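Local coordinates for protein Lysine/ornithine decarboxylase (Selenomonas ruminantium, PDB 5GJO) that decarboxylates L-lysine and L-ornithine to cadaverine and putrescine, using pyridoxal 5'-phosphate as its cofactor, at residues R18-D29 and A367-Y378; R141-N150 and H180-A190. The protein carries 2 engineered substitutions. One frame throughout, in Å; residues are numbered along the deposited sequence.

Contact 1. Residues R18-D29 and A367-Y378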
loop_
_atom_site.group_PDB
_atom_site.type_symbol
_atom_site.label_atom_id
_atom_site.label_comp_id
_atom_site.label_asym_id
_atom_site.label_seq_id
_atom_site.Cartn_x
_atom_site.Cartn_y
_atom_site.Cartn_z
ATOM N N ARG A 18 -14.744 -20.829 -11.908
ATOM C CA ARG A 18 -14.048 -21.631 -10.915
ATOM C C ARG A 18 -13.495 -20.912 -9.689
ATOM O O ARG A 18 -13.559 -21.411 -8.594
ATOM C CB ARG A 18 -12.968 -22.449 -11.589
ATOM C CG ARG A 18 -12.397 -23.536 -10.736
ATOM C CD ARG A 18 -11.600 -24.499 -11.594
ATOM N NE ARG A 18 -10.379 -23.920 -12.120
ATOM C CZ ARG A 18 -10.175 -23.594 -13.392
ATOM N NH1 ARG A 18 -9.025 -23.087 -13.745
ATOM N NH2 ARG A 18 -11.113 -23.767 -14.302
ATOM N N ILE A 19 -12.937 -19.738 -9.922
ATOM C CA ILE A 19 -12.189 -19.017 -8.921
ATOM C C ILE A 19 -12.786 -17.637 -8.670
ATOM O O ILE A 19 -12.896 -16.865 -9.579
ATOM C CB ILE A 19 -10.734 -18.826 -9.401
ATOM C CG1 ILE A 19 -10.079 -20.156 -9.784
ATOM C CG2 ILE A 19 -9.905 -18.098 -8.372
ATOM C CD1 ILE A 19 -8.834 -20.000 -10.614
ATOM N N PRO A 20 -13.113 -17.304 -7.428
ATOM C CA PRO A 20 -13.670 -15.978 -7.205
ATOM C C PRO A 20 -12.703 -14.838 -7.471
ATOM O O PRO A 20 -11.554 -14.851 -7.030
ATOM C CB PRO A 20 -14.009 -15.934 -5.693
ATOM C CG PRO A 20 -13.682 -17.252 -5.147
ATOM C CD PRO A 20 -12.952 -18.092 -6.165
ATOM N N THR A 21 -13.192 -13.845 -8.165
ATOM C CA THR A 21 -12.442 -12.651 -8.438
ATOM C C THR A 21 -12.290 -11.812 -7.193
ATOM O O THR A 21 -13.191 -11.857 -6.337
ATOM C CB THR A 21 -13.093 -11.822 -9.543
ATOM O OG1 THR A 21 -14.447 -11.519 -9.229
ATOM C CG2 THR A 21 -13.014 -12.541 -10.849
ATOM N N PRO A 22 -11.283 -10.946 -7.119
ATOM C CA PRO A 22 -10.217 -10.795 -8.088
ATOM C C PRO A 22 -9.132 -11.852 -7.860
ATOM O O PRO A 22 -8.845 -12.314 -6.711
ATOM C CB PRO A 22 -9.664 -9.421 -7.728
ATOM C CG PRO A 22 -9.906 -9.344 -6.235
ATOM C CD PRO A 22 -11.164 -10.014 -6.010
ATOM N N PHE A 23 -8.422 -12.188 -8.916
ATOM C CA PHE A 23 -7.217 -12.978 -8.818
ATOM C C PHE A 23 -6.263 -12.664 -9.901
ATOM O O PHE A 23 -6.698 -12.238 -11.015
ATOM C CB PHE A 23 -7.576 -14.474 -8.828
ATOM C CG PHE A 23 -8.339 -14.936 -10.052
ATOM C CD1 PHE A 23 -7.685 -15.426 -11.169
ATOM C CD2 PHE A 23 -9.711 -14.910 -10.051
ATOM C CE1 PHE A 23 -8.436 -15.839 -12.282
ATOM C CE2 PHE A 23 -10.434 -15.335 -11.137
ATOM C CZ PHE A 23 -9.773 -15.747 -12.248
ATOM N N LEU A 24 -4.984 -12.904 -9.626
ATOM C CA LEU A 24 -3.942 -12.844 -10.634
ATOM C C LEU A 24 -3.696 -14.200 -11.216
ATOM O O LEU A 24 -3.812 -15.212 -10.511
ATOM C CB LEU A 24 -2.648 -12.323 -10.051
ATOM C CG LEU A 24 -2.717 -10.869 -9.524
ATOM C CD1 LEU A 24 -1.659 -10.627 -8.505
ATOM C CD2 LEU A 24 -2.557 -9.843 -10.619
ATOM N N VAL A 25 -3.278 -14.258 -12.464
ATOM C CA VAL A 25 -2.904 -15.507 -13.110
ATOM C C VAL A 25 -1.482 -15.340 -13.677
ATOM O O VAL A 25 -1.234 -14.389 -14.495
ATOM C CB VAL A 25 -3.866 -15.888 -14.253
ATOM C CG1 VAL A 25 -3.421 -17.155 -14.939
ATOM C CG2 VAL A 25 -5.331 -15.947 -13.786
ATOM N N ALA A 26 -0.544 -16.122 -13.194
ATOM C CA ALA A 26 0.845 -16.119 -13.579
ATOM C C ALA A 26 1.231 -17.269 -14.460
ATOM O O ALA A 26 0.964 -18.465 -14.094
ATOM C CB ALA A 26 1.737 -16.152 -12.360
ATOM N N SER A 27 1.940 -16.963 -15.554
ATOM C CA SER A 27 2.433 -18.016 -16.464
ATOM C C SER A 27 3.917 -18.296 -16.214
ATOM O O SER A 27 4.782 -17.466 -16.454
ATOM C CB SER A 27 2.197 -17.651 -17.912
ATOM O OG SER A 27 2.988 -18.467 -18.808
ATOM N N LEU A 28 4.185 -19.463 -15.661
ATOM C CA LEU A 28 5.580 -19.884 -15.408
ATOM C C LEU A 28 6.308 -19.990 -16.722
ATOM O O LEU A 28 7.515 -19.690 -16.808
ATOM C CB LEU A 28 5.587 -21.215 -14.678
ATOM C CG LEU A 28 5.071 -21.181 -13.264
ATOM C CD1 LEU A 28 5.128 -22.572 -12.620
ATOM C CD2 LEU A 28 5.694 -20.142 -12.315
ATOM N N ASP A 29 5.636 -20.500 -17.762
ATOM C CA ASP A 29 6.293 -20.630 -19.061
ATOM C C ASP A 29 6.743 -19.255 -19.591
ATOM O O ASP A 29 7.824 -19.145 -20.186
ATOM C CB ASP A 29 5.450 -21.296 -20.114
ATOM C CG ASP A 29 5.287 -22.828 -19.908
ATOM O OD1 ASP A 29 5.777 -23.385 -18.893
ATOM O OD2 ASP A 29 4.535 -23.382 -20.757
ATOM N N ALA A 367 -5.546 -10.301 -3.315
ATOM C CA ALA A 367 -5.836 -11.163 -4.472
ATOM C C ALA A 367 -4.749 -12.212 -4.599
ATOM O O ALA A 367 -3.567 -11.865 -4.551
ATOM C CB ALA A 367 -5.907 -10.349 -5.752
ATOM N N PRO A 368 -5.157 -13.504 -4.746
ATOM C CA PRO A 368 -4.130 -14.547 -4.839
ATOM C C PRO A 368 -3.542 -14.647 -6.243
ATOM O O PRO A 368 -4.160 -14.163 -7.192
ATOM C CB PRO A 368 -4.932 -15.832 -4.553
ATOM C CG PRO A 368 -6.318 -15.523 -5.091
ATOM C CD PRO A 368 -6.545 -14.049 -4.761
ATOM N N THR A 369 -2.367 -15.271 -6.351
ATOM C CA THR A 369 -1.706 -15.514 -7.630
ATOM C C THR A 369 -1.908 -16.976 -7.966
ATOM O O THR A 369 -1.400 -17.861 -7.253
ATOM C CB THR A 369 -0.232 -15.127 -7.570
ATOM O OG1 THR A 369 -0.185 -13.716 -7.369
ATOM C CG2 THR A 369 0.427 -15.398 -8.859
ATOM N N ILE A 370 -2.688 -17.207 -8.997
ATOM C CA ILE A 370 -3.052 -18.538 -9.521
ATOM C C ILE A 370 -1.975 -18.922 -10.545
ATOM O O ILE A 370 -1.569 -18.082 -11.371
ATOM C CB ILE A 370 -4.431 -18.488 -10.221
ATOM C CG1 ILE A 370 -5.524 -17.959 -9.281
ATOM C CG2 ILE A 370 -4.851 -19.814 -10.821
ATOM C CD1 ILE A 370 -5.626 -18.681 -7.954
ATOM N N ILE A 371 -1.448 -20.132 -10.433
ATOM C CA ILE A 371 -0.444 -20.625 -11.351
ATOM C C ILE A 371 -1.143 -21.205 -12.585
ATOM O O ILE A 371 -1.828 -22.215 -12.500
ATOM C CB ILE A 371 0.527 -21.651 -10.731
ATOM C CG1 ILE A 371 1.154 -21.105 -9.439
ATOM C CG2 ILE A 371 1.570 -22.109 -11.737
ATOM C CD1 ILE A 371 1.844 -19.762 -9.658
ATOM N N PHE A 372 -0.931 -20.587 -13.721
ATOM C CA PHE A 372 -1.644 -20.934 -14.942
ATOM C C PHE A 372 -1.379 -22.385 -15.387
ATOM O O PHE A 372 -2.283 -23.135 -15.749
ATOM C CB PHE A 372 -1.275 -20.001 -16.085
ATOM C CG PHE A 372 -2.101 -20.167 -17.325
ATOM C CD1 PHE A 372 -3.452 -20.062 -17.253
ATOM C CD2 PHE A 372 -1.535 -20.398 -18.512
ATOM C CE1 PHE A 372 -4.258 -20.185 -18.388
ATOM C CE2 PHE A 372 -2.322 -20.519 -19.668
ATOM C CZ PHE A 372 -3.672 -20.430 -19.607
ATOM N N GLU A 373 -0.166 -22.834 -15.195
ATOM C CA GLU A 373 0.259 -24.190 -15.671
ATOM C C GLU A 373 -0.365 -25.300 -14.796
ATOM O O GLU A 373 -0.331 -26.485 -15.208
ATOM C CB GLU A 373 1.797 -24.312 -15.690
ATOM C CG GLU A 373 2.517 -23.603 -16.779
ATOM C CD GLU A 373 2.559 -22.116 -16.625
ATOM O OE1 GLU A 373 2.948 -21.514 -17.636
ATOM O OE2 GLU A 373 2.223 -21.581 -15.515
ATOM N N ASP A 374 -0.973 -24.936 -13.685
ATOM C CA ASP A 374 -1.688 -25.903 -12.869
ATOM C C ASP A 374 -3.183 -25.974 -13.210
ATOM O O ASP A 374 -3.924 -26.654 -12.551
ATOM C CB ASP A 374 -1.502 -25.616 -11.386
ATOM C CG ASP A 374 -0.090 -25.877 -10.920
ATOM O OD1 ASP A 374 0.585 -26.667 -11.567
ATOM O OD2 ASP A 374 0.328 -25.285 -9.924
ATOM N N GLN A 375 -3.597 -25.225 -14.219
ATOM C CA GLN A 375 -5.038 -25.079 -14.531
ATOM C C GLN A 375 -5.342 -25.804 -15.814
ATOM O O GLN A 375 -4.531 -25.918 -16.629
ATOM C CB GLN A 375 -5.477 -23.619 -14.785
ATOM C CG GLN A 375 -5.037 -22.667 -13.663
ATOM C CD GLN A 375 -5.480 -23.114 -12.310
ATOM O OE1 GLN A 375 -6.658 -23.458 -12.091
ATOM N NE2 GLN A 375 -4.568 -23.066 -11.364
ATOM N N PRO A 376 -6.579 -26.286 -15.958
ATOM C CA PRO A 376 -6.920 -26.994 -17.166
ATOM C C PRO A 376 -6.871 -26.123 -18.382
ATOM O O PRO A 376 -6.656 -26.617 -19.466
ATOM C CB PRO A 376 -8.366 -27.453 -16.944
ATOM C CG PRO A 376 -8.900 -26.700 -15.797
ATOM C CD PRO A 376 -7.679 -26.343 -14.960
ATOM N N GLU A 377 -7.037 -24.833 -18.249
ATOM C CA GLU A 377 -6.903 -23.944 -19.419
ATOM C C GLU A 377 -5.524 -24.000 -20.078
ATOM O O GLU A 377 -5.414 -23.870 -21.295
ATOM C CB GLU A 377 -7.213 -22.490 -19.054
ATOM C CG GLU A 377 -8.657 -22.224 -18.661
ATOM C CD GLU A 377 -9.125 -22.701 -17.269
ATOM O OE1 GLU A 377 -8.293 -23.123 -16.435
ATOM O OE2 GLU A 377 -10.380 -22.630 -16.933
ATOM N N TYR A 378 -4.457 -24.171 -19.308
ATOM C CA TYR A 378 -3.109 -24.347 -19.860
ATOM C C TYR A 378 -3.000 -25.609 -20.616
ATOM O O TYR A 378 -2.500 -25.647 -21.762
ATOM C CB TYR A 378 -2.093 -24.324 -18.719
ATOM C CG TYR A 378 -0.724 -24.603 -19.138
ATOM C CD1 TYR A 378 0.040 -23.655 -19.886
ATOM C CD2 TYR A 378 -0.150 -25.840 -18.835
ATOM C CE1 TYR A 378 1.379 -23.960 -20.259
ATOM C CE2 TYR A 378 1.121 -26.157 -19.276
ATOM C CZ TYR A 378 1.900 -25.209 -19.915
ATOM O OH TYR A 378 3.193 -25.511 -20.298
HETATM O O HOH W 1 -8.408 -23.777 -10.065
#
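Q375 OE1 accepts two bonds, from R18 NH1 at 2.9 Å and from a water that in turn accepts from R18 NE. The N-terminal strand 23-26 runs parallel to strand 369-371, near the C-terminus. Both belong to the mixed sheet of the β domain. L24 N binds P368 O, I370 N binds L24 O at 2.7 Å, A26 N binds I370 O, and F372 N closes the series on A26 O.

The guanidinium of R18 is nearly coplanar with the Q375 amide, 6° apart. It also forms an end-on, two-pronged salt bridge with E377: R18 NH1 lies 2.8 Å from E377 OE1, and R18 NH2 lies 3.0 Å from E377 OE2. P376 CD lies over one guanidinium face. E377 OE2 has a second partner in T14 OG1. Q375 NE2 donates to I371 O, so both ends of the amide are used and its rotation is fixed.

On the face that carries V25 and I370, I370 CG1 packs on F23 CD1, and V25 CG1 meets F372 CD1 at 3.7 Å. F5 meets the F372 ring.

E373 reaches the start of helix 28-41. A bend at chi2 (73°) carries its carboxylate there, where OE2 takes L28 N and OE1 takes D29 N, each at 2.9 Å. This helix end probably steadies the negative charge, although D29 is close. S27 OG caps the same helix on K30 N. With an alanine in place of E373 both N-H groups lose this acceptor, and the start of the helix would probably hold less firmly to the 3-10 turn after strand 369-371. E373 CG sits over the centre of the Y378 ring, whose OH donates to D29 OD2 at 2.6 Å.

Contact 2. Residues R141-N150 and H180-A190. With PLP (pyridoxal-5'-phosphate), chain H; SO4 (sulfate ion), chain C.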
loop_
_atom_site.group_PDB
_atom_site.type_symbol
_atom_site.label_atom_id
_atom_site.label_comp_id
_atom_site.label_asym_id
_atom_site.label_seq_id
_atom_site.Cartn_x
_atom_site.Cartn_y
_atom_site.Cartn_z
ATOM N N ARG A 141 23.924 8.543 -13.843
ATOM C CA ARG A 141 22.951 9.405 -14.553
ATOM C C ARG A 141 21.944 8.614 -15.368
ATOM O O ARG A 141 22.259 7.611 -15.943
ATOM C CB ARG A 141 23.649 10.289 -15.572
ATOM C CG ARG A 141 24.586 11.276 -14.978
ATOM C CD ARG A 141 25.070 12.213 -16.096
ATOM N NE ARG A 141 26.031 13.014 -15.423
ATOM C CZ ARG A 141 27.324 12.792 -15.458
ATOM N NH1 ARG A 141 27.835 11.863 -16.240
ATOM N NH2 ARG A 141 28.112 13.598 -14.761
ATOM N N ASN A 142 20.728 9.128 -15.455
ATOM C CA ASN A 142 19.710 8.578 -16.338
ATOM C C ASN A 142 18.568 9.561 -16.525
ATOM O O ASN A 142 17.905 9.879 -15.572
ATOM C CB ASN A 142 19.169 7.236 -15.820
ATOM C CG ASN A 142 18.372 6.473 -16.874
ATOM O OD1 ASN A 142 18.068 6.997 -17.913
ATOM N ND2 ASN A 142 18.069 5.217 -16.602
ATOM N N ASN A 143 18.522 10.018 -17.784
ATOM C CA ASN A 143 17.485 10.990 -18.090
ATOM C C ASN A 143 16.153 10.360 -18.457
ATOM O O ASN A 143 15.189 11.096 -18.691
ATOM C CB ASN A 143 17.903 11.858 -19.281
ATOM C CG ASN A 143 19.020 12.819 -18.948
ATOM O OD1 ASN A 143 19.196 13.214 -17.800
ATOM N ND2 ASN A 143 19.793 13.172 -19.958
ATOM N N LYS A 144 16.095 9.006 -18.547
ATOM C CA LYS A 144 14.852 8.345 -18.886
ATOM C C LYS A 144 14.451 7.209 -17.936
ATOM O O LYS A 144 14.062 6.162 -18.364
ATOM C CB LYS A 144 14.943 7.808 -20.315
ATOM C CG LYS A 144 15.304 8.833 -21.357
ATOM C CD LYS A 144 15.369 8.181 -22.716
ATOM C CE LYS A 144 15.787 9.150 -23.790
ATOM N NZ LYS A 144 15.615 8.478 -25.097
ATOM N N ALA A 145 14.499 7.473 -16.641
ATOM C CA ALA A 145 14.116 6.470 -15.669
ATOM C C ALA A 145 12.806 6.889 -15.040
ATOM O O ALA A 145 12.655 8.010 -14.655
ATOM C CB ALA A 145 15.168 6.347 -14.597
ATOM N N LEU A 146 11.852 5.984 -14.950
ATOM C CA LEU A 146 10.594 6.319 -14.279
ATOM C C LEU A 146 10.767 6.523 -12.801
ATOM O O LEU A 146 10.105 7.402 -12.238
ATOM C CB LEU A 146 9.591 5.223 -14.503
ATOM C CG LEU A 146 8.136 5.477 -14.018
ATOM C CD1 LEU A 146 7.498 6.603 -14.817
ATOM C CD2 LEU A 146 7.319 4.195 -14.076
ATOM N N VAL A 147 11.637 5.719 -12.200
ATOM C CA VAL A 147 11.923 5.726 -10.780
ATOM C C VAL A 147 13.404 6.073 -10.662
ATOM O O VAL A 147 14.311 5.293 -11.102
ATOM C CB VAL A 147 11.611 4.375 -10.123
ATOM C CG1 VAL A 147 11.894 4.428 -8.632
ATOM C CG2 VAL A 147 10.151 3.927 -10.312
ATOM N N ASP A 148 13.681 7.181 -9.996
ATOM C CA ASP A 148 15.077 7.592 -9.765
ATOM C C ASP A 148 15.685 6.743 -8.651
ATOM O O ASP A 148 15.182 6.769 -7.481
ATOM C CB ASP A 148 15.047 9.059 -9.391
ATOM C CG ASP A 148 16.383 9.617 -8.890
ATOM O OD1 ASP A 148 17.467 9.065 -9.174
ATOM O OD2 ASP A 148 16.311 10.708 -8.267
ATOM N N LEU A 149 16.784 6.051 -8.965
ATOM C CA LEU A 149 17.412 5.185 -7.998
ATOM C C LEU A 149 18.821 5.688 -7.680
ATOM O O LEU A 149 19.710 4.889 -7.334
ATOM C CB LEU A 149 17.366 3.735 -8.440
ATOM C CG LEU A 149 15.936 3.157 -8.502
ATOM C CD1 LEU A 149 16.081 1.705 -8.984
ATOM C CD2 LEU A 149 15.207 3.253 -7.151
ATOM N N ASN A 150 19.034 7.006 -7.843
ATOM C CA ASN A 150 20.393 7.545 -7.669
ATOM C C ASN A 150 20.473 8.801 -6.837
ATOM O O ASN A 150 21.545 9.464 -6.810
ATOM C CB ASN A 150 21.011 7.740 -9.039
ATOM C CG ASN A 150 21.379 6.402 -9.684
ATOM O OD1 ASN A 150 22.434 5.851 -9.409
ATOM N ND2 ASN A 150 20.518 5.883 -10.561
ATOM N N HIS A 180 22.626 1.020 -10.334
ATOM C CA HIS A 180 21.247 0.784 -10.874
ATOM C C HIS A 180 20.906 2.099 -11.576
ATOM O O HIS A 180 20.959 3.175 -10.956
ATOM C CB HIS A 180 20.280 0.432 -9.804
ATOM C CG HIS A 180 19.033 -0.208 -10.313
ATOM N ND1 HIS A 180 18.314 0.348 -11.337
ATOM C CD2 HIS A 180 18.373 -1.332 -9.952
ATOM C CE1 HIS A 180 17.216 -0.368 -11.563
ATOM N NE2 HIS A 180 17.228 -1.400 -10.744
ATOM N N VAL A 181 20.575 1.980 -12.832
ATOM C CA VAL A 181 20.304 3.176 -13.646
ATOM C C VAL A 181 18.945 3.850 -13.323
ATOM O O VAL A 181 18.685 5.015 -13.713
ATOM C CB VAL A 181 20.413 2.925 -15.153
ATOM C CG1 VAL A 181 21.781 2.462 -15.583
ATOM C CG2 VAL A 181 19.320 2.034 -15.685
ATOM N N GLY A 182 18.112 3.097 -12.623
ATOM C CA GLY A 182 16.755 3.489 -12.297
ATOM C C GLY A 182 15.734 2.535 -12.907
ATOM O O GLY A 182 16.055 1.807 -13.798
ATOM N N SER A 183 14.528 2.525 -12.356
ATOM C CA SER A 183 13.498 1.598 -12.815
ATOM C C SER A 183 12.739 2.080 -14.047
ATOM O O SER A 183 12.521 3.251 -14.221
ATOM C CB SER A 183 12.536 1.194 -11.702
ATOM O OG SER A 183 11.870 -0.001 -12.018
ATOM N N GLN A 184 12.336 1.130 -14.881
ATOM C CA GLN A 184 11.689 1.438 -16.130
ATOM C C GLN A 184 12.537 2.407 -16.927
ATOM O O GLN A 184 12.145 3.506 -17.159
ATOM C CB GLN A 184 10.263 1.958 -15.946
ATOM C CG GLN A 184 9.524 2.166 -17.255
ATOM C CD GLN A 184 9.004 0.873 -17.877
ATOM O OE1 GLN A 184 9.312 -0.202 -17.432
ATOM N NE2 GLN A 184 8.214 1.012 -18.933
ATOM N N SER A 185 13.749 1.985 -17.254
ATOM C CA SER A 185 14.646 2.805 -18.018
ATOM C C SER A 185 14.359 2.648 -19.503
ATOM O O SER A 185 14.344 1.557 -20.019
ATOM C CB SER A 185 16.094 2.413 -17.737
ATOM O OG SER A 185 16.959 3.109 -18.565
ATOM N N LEU A 186 14.118 3.762 -20.163
ATOM C CA LEU A 186 13.975 3.775 -21.607
ATOM C C LEU A 186 15.294 4.179 -22.265
ATOM O O LEU A 186 15.343 4.344 -23.443
ATOM C CB LEU A 186 12.814 4.675 -22.043
ATOM C CG LEU A 186 11.483 4.422 -21.319
ATOM C CD1 LEU A 186 10.363 5.330 -21.782
ATOM C CD2 LEU A 186 11.072 2.979 -21.478
ATOM N N SER A 187 16.349 4.315 -21.468
ATOM C CA SER A 187 17.695 4.634 -21.960
ATOM C C SER A 187 18.600 3.438 -21.959
ATOM O O SER A 187 18.683 2.731 -20.988
ATOM C CB SER A 187 18.354 5.762 -21.111
ATOM O OG SER A 187 19.708 5.995 -21.535
ATOM N N THR A 188 19.160 3.126 -23.120
ATOM C CA THR A 188 20.297 2.195 -23.250
ATOM C C THR A 188 21.629 2.868 -22.896
ATOM O O THR A 188 22.519 2.281 -22.189
ATOM C CB THR A 188 20.316 1.619 -24.632
ATOM O OG1 THR A 188 19.118 0.863 -24.838
ATOM C CG2 THR A 188 21.499 0.731 -24.860
ATOM N N ALA A 189 21.764 4.123 -23.309
ATOM C CA ALA A 189 22.988 4.904 -23.038
ATOM C C ALA A 189 23.367 5.010 -21.576
ATOM O O ALA A 189 24.578 5.083 -21.228
ATOM C CB ALA A 189 22.872 6.325 -23.605
ATOM N N ALA A 190 22.379 5.042 -20.704
ATOM C CA ALA A 190 22.671 5.130 -19.292
ATOM C C ALA A 190 23.490 3.920 -18.854
ATOM O O ALA A 190 24.386 4.051 -18.076
ATOM C CB ALA A 190 21.393 5.220 -18.487
HETATM N N1 PLP H . 18.031 -4.508 -7.789
HETATM C C2 PLP H . 17.987 -3.465 -6.926
HETATM C C2A PLP H . 19.105 -3.260 -5.938
HETATM C C3 PLP H . 16.840 -2.524 -6.950
HETATM O O3 PLP H . 16.773 -1.468 -6.093
HETATM C C4 PLP H . 15.771 -2.775 -7.943
HETATM C C4A PLP H . 14.587 -1.892 -8.044
HETATM O O4A PLP H . 14.240 -1.225 -7.084
HETATM C C5 PLP H . 15.938 -3.951 -8.831
HETATM C C6 PLP H . 17.070 -4.752 -8.698
HETATM C C5A PLP H . 14.891 -4.275 -9.871
HETATM O O4P PLP H . 14.636 -3.120 -10.665
HETATM P P PLP H . 13.738 -3.226 -11.997
HETATM O O1P PLP H . 14.520 -4.158 -12.890
HETATM O O2P PLP H . 13.659 -1.803 -12.498
HETATM O O3P PLP H . 12.424 -3.789 -11.507
HETATM S S SO4 C . 19.220 6.727 -25.021
HETATM O O1 SO4 C . 19.650 5.296 -24.981
HETATM O O2 SO4 C . 19.894 7.416 -26.112
HETATM O O3 SO4 C . 17.768 6.608 -25.343
HETATM O O4 SO4 C . 19.391 7.440 -23.727
HETATM O O HOH W 2 24.745 6.256 -16.327
HETATM O O HOH W 3 13.908 6.097 -25.327
HETATM O O HOH W 4 17.867 6.715 -11.751
HETATM O O HOH W 5 23.201 3.346 -8.672
#
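The two loops run antiparallel, with L186 N on K144 O and S183 N on V147 O, both at 3.0 Å, and a classic β bulge where L146 and V147 both face S183. This pairing forms one wall of the cofactor site.

L149 CD1 sits over the centre of the H180 ring, 3.5 Å from the centroid, in a CH-π contact. H180 CG lies anti to its backbone N (chi1 -162°), and the ring edge faces the cofactor. ND1 takes the N-H of G182 at 3.0 Å, while NE2 donates to O4P of PLP at 3.1 Å. These two bonds fix the turn of the ring. S183 OG donates to O2P of PLP at 2.6 Å and also accepts from R259 NH2.

Both partners of N142 ND2 lie near its amide plane: S185 OG at 3.1 Å and V181 O, which is reached from above its own carbonyl plane. Its OD1 closes an Asx turn on K144 N. N150 ND2 reaches H180 O at 2.8 Å. A sulfate, probably from the crystallisation liquor, is bound by K144 NZ, S187 OG and A189 N.

In the TIM-type barrel the loops follow strands 133-137 and 173-178. V181 and S185 lean on Y191 of helix 189-207, and R141 forms a salt bridge with E193 of that helix. T188 touches helix 233-247.

Contact 1 and contact 2 lie on opposite sides of the chain's centre. Their centres are 32 Å apart and their nearest atoms about 17 Å apart. In sequence, both segments of contact 2 fall between the two segments of contact 1. Contact 1 joins the chain's two ends in the β domain, away from the cofactor and the catalytic residues. Contact 2 belongs to the barrel's cofactor site: the H180 side chain is about 7 Å from that of K52, the probable attachment lysine, unattached here. Both touch the second subunit. P20 and P22 meet R101 of that subunit, whereas L149 meets its C324, the probable proton donor.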